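Local structure of proteasome accessory factor B/C (PafBC) (Paenarthrobacter aurescens, 6SJ9) at residues A[163-169]-A[211-217]. The protein probably acts as a transcriptional regulator of the bacterial DNA damage response, combining winged helix-turn-helix and WYL domains in one chain. Residues are numbered along the deposited sequence; the frame is centred on the assembly and turned at random.
Sequences IRFGYQA and RMTTAIS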
loop_
_atom_site.group_PDB
_atom_site.type_symbol
_atom_site.label_atom_id
_atom_site.label_comp_id
_atom_site.label_asym_id
_atom_site.label_seq_id
_atom_site.Cartn_x
_atom_site.Cartn_y
_atom_site.Cartn_z
ATOM N N ILE A 163 -28.953 7.941 7.361
ATOM C CA ILE A 163 -28.471 8.095 5.991
ATOM C C ILE A 163 -29.440 7.422 5.020
ATOM O O ILE A 163 -30.313 6.637 5.401
ATOM C CB ILE A 163 -27.054 7.484 5.763
ATOM C CG1 ILE A 163 -27.083 5.982 6.007
ATOM C CG2 ILE A 163 -26.051 8.124 6.696
ATOM C CD1 ILE A 163 -25.699 5.285 5.830
ATOM N N ARG A 164 -29.263 7.748 3.743
ATOM C CA ARG A 164 -29.969 7.077 2.658
ATOM C C ARG A 164 -29.012 6.862 1.489
ATOM O O ARG A 164 -28.077 7.641 1.268
ATOM C CB ARG A 164 -31.242 7.860 2.276
ATOM C CG ARG A 164 -31.358 8.438 0.878
ATOM C CD ARG A 164 -32.297 9.647 0.892
ATOM N NE ARG A 164 -33.398 9.404 1.815
ATOM C CZ ARG A 164 -34.100 10.357 2.447
ATOM N NH1 ARG A 164 -33.832 11.660 2.276
ATOM N NH2 ARG A 164 -35.064 9.998 3.306
ATOM N N PHE A 165 -29.226 5.773 0.758
ATOM C CA PHE A 165 -28.354 5.428 -0.364
ATOM C C PHE A 165 -29.037 4.394 -1.240
ATOM O O PHE A 165 -29.933 3.654 -0.791
ATOM C CB PHE A 165 -26.988 4.857 0.040
ATOM C CG PHE A 165 -27.082 3.714 0.992
ATOM C CD1 PHE A 165 -27.140 2.392 0.521
ATOM C CD2 PHE A 165 -27.186 3.953 2.366
ATOM C CE1 PHE A 165 -27.272 1.337 1.441
ATOM C CE2 PHE A 165 -27.293 2.905 3.264
ATOM C CZ PHE A 165 -27.365 1.608 2.819
ATOM N N GLY A 166 -28.631 4.395 -2.511
ATOM C CA GLY A 166 -29.078 3.363 -3.425
ATOM C C GLY A 166 -28.376 2.044 -3.146
ATOM O O GLY A 166 -27.167 1.992 -2.942
ATOM N N TYR A 167 -29.145 0.964 -3.139
ATOM C CA TYR A 167 -28.588 -0.341 -2.824
ATOM C C TYR A 167 -29.113 -1.389 -3.792
ATOM O O TYR A 167 -30.328 -1.555 -3.929
ATOM C CB TYR A 167 -28.896 -0.783 -1.399
ATOM C CG TYR A 167 -28.005 -1.923 -1.034
ATOM C CD1 TYR A 167 -26.646 -1.709 -0.902
ATOM C CD2 TYR A 167 -28.505 -3.191 -0.814
ATOM C CE1 TYR A 167 -25.792 -2.716 -0.558
ATOM C CE2 TYR A 167 -27.641 -4.246 -0.483
ATOM C CZ TYR A 167 -26.286 -3.993 -0.366
ATOM O OH TYR A 167 -25.399 -4.977 -0.039
ATOM N N GLN A 168 -28.203 -2.115 -4.431
ATOM C CA GLN A 168 -28.627 -3.193 -5.321
ATOM C C GLN A 168 -28.888 -4.455 -4.503
ATOM O O GLN A 168 -27.960 -5.176 -4.107
ATOM C CB GLN A 168 -27.594 -3.421 -6.415
ATOM C CG GLN A 168 -28.202 -4.193 -7.566
ATOM C CD GLN A 168 -27.778 -3.645 -8.902
ATOM O OE1 GLN A 168 -28.589 -3.049 -9.617
ATOM N NE2 GLN A 168 -26.503 -3.825 -9.248
ATOM N N ALA A 169 -30.173 -4.776 -4.395
ATOM C CA ALA A 169 -30.777 -5.760 -3.507
ATOM C C ALA A 169 -30.083 -7.113 -3.460
ATOM O O ALA A 169 -29.328 -7.481 -4.367
ATOM C CB ALA A 169 -32.243 -5.958 -3.905
ATOM N N ARG A 211 -21.823 -2.757 -3.252
ATOM C CA ARG A 211 -23.145 -2.861 -3.874
ATOM C C ARG A 211 -23.990 -1.585 -3.768
ATOM O O ARG A 211 -25.163 -1.599 -4.161
ATOM C CB ARG A 211 -23.907 -4.043 -3.304
ATOM C CG ARG A 211 -23.126 -5.403 -3.445
ATOM C CD ARG A 211 -24.087 -6.497 -3.857
ATOM N NE ARG A 211 -24.376 -6.435 -5.293
ATOM C CZ ARG A 211 -25.473 -6.919 -5.889
ATOM N NH1 ARG A 211 -26.447 -7.512 -5.189
ATOM N NH2 ARG A 211 -25.599 -6.794 -7.209
HETATM N N MSE A 212 -23.425 -0.499 -3.251
HETATM C CA MSE A 212 -24.115 0.796 -3.213
HETATM C C MSE A 212 -24.034 1.469 -4.577
HETATM O O MSE A 212 -22.952 1.640 -5.136
HETATM C CB MSE A 212 -23.501 1.710 -2.149
HETATM C CG MSE A 212 -23.854 1.337 -0.735
HETATM SE SE MSE A 212 -22.836 2.370 0.568
HETATM C CE MSE A 212 -23.633 1.595 2.191
ATOM N N THR A 213 -25.176 1.870 -5.101
ATOM C CA THR A 213 -25.181 2.493 -6.408
ATOM C C THR A 213 -24.804 3.975 -6.363
ATOM O O THR A 213 -24.323 4.509 -7.374
ATOM C CB THR A 213 -26.559 2.326 -7.010
ATOM O OG1 THR A 213 -27.464 3.072 -6.224
ATOM C CG2 THR A 213 -26.982 0.903 -6.883
ATOM N N THR A 214 -24.960 4.636 -5.205
ATOM C CA THR A 214 -24.835 6.083 -5.074
ATOM C C THR A 214 -23.759 6.453 -4.069
ATOM O O THR A 214 -23.203 5.611 -3.357
ATOM C CB THR A 214 -26.127 6.717 -4.581
ATOM O OG1 THR A 214 -26.183 6.536 -3.166
ATOM C CG2 THR A 214 -27.328 6.048 -5.194
ATOM N N ALA A 215 -23.508 7.749 -3.979
ATOM C CA ALA A 215 -22.901 8.265 -2.776
ATOM C C ALA A 215 -23.941 8.252 -1.655
ATOM O O ALA A 215 -25.149 8.128 -1.871
ATOM C CB ALA A 215 -22.334 9.673 -3.004
ATOM N N ILE A 216 -23.445 8.307 -0.440
ATOM C CA ILE A 216 -24.312 8.287 0.724
ATOM C C ILE A 216 -24.786 9.704 0.983
ATOM O O ILE A 216 -23.975 10.620 1.109
ATOM C CB ILE A 216 -23.528 7.716 1.913
ATOM C CG1 ILE A 216 -23.183 6.245 1.578
ATOM C CG2 ILE A 216 -24.250 7.955 3.228
ATOM C CD1 ILE A 216 -22.304 5.602 2.520
ATOM N N SER A 217 -26.091 9.894 1.086
ATOM C CA SER A 217 -26.605 11.177 1.556
ATOM C C SER A 217 -26.853 11.121 3.080
ATOM O O SER A 217 -27.654 10.297 3.572
ATOM C CB SER A 217 -27.829 11.581 0.742
ATOM O OG SER A 217 -28.951 10.791 1.022
#
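Arg164 and Ser217 form an antiparallel hydrogen-bonded pair in the Sm-fold sheet of the first WYL domain, where residues 211-217 run along one edge of strand 163-168 while strand 175-188 pairs with the other. Arg164 N donates to Ser217 O in the carbonyl plane (3.0 Å), and Arg164 O accepts twice: from Ser217 N, nearly in line with its C=O bond, and from Ser217 OG at 3.3 Å, 47° out of the carbonyl plane. The Arg164 guanidinium turns instead to a salt bridge with Glu179. The register then shifts by two residues, and the mismatch is bridged around Gly166: its N donates a weak hydrogen bond to Thr214 OG1 (3.3 Å), doubtful because the placement of that hydroxyl is itself doubtful, while its O takes Thr213 N (2.9 Å) from above the carbonyl plane. Gly166 CA lies 3.2 Å from Thr213 OG1, which has its own partner in Glu175. Beyond, Gln168 N meets Arg211 O almost straight, with 176° at the hydrogen. Arg211 CB lies against Tyr167 CE1 at 3.6 Å, and the chain, bent twice along its length, brings one guanidinium face to Gln168 CB. A leucine in place of Arg211 would probably leave the Gln168 side chain less covered and would remove the long, weak ion pair to Glu306. On the buried side, the selenomethionine Met212 runs extended beyond CG, setting SE above the Phe165 ring in a Met-aromatic contact and its methyl CE 3.8 Å from the ring centroid, only 13° off the normal.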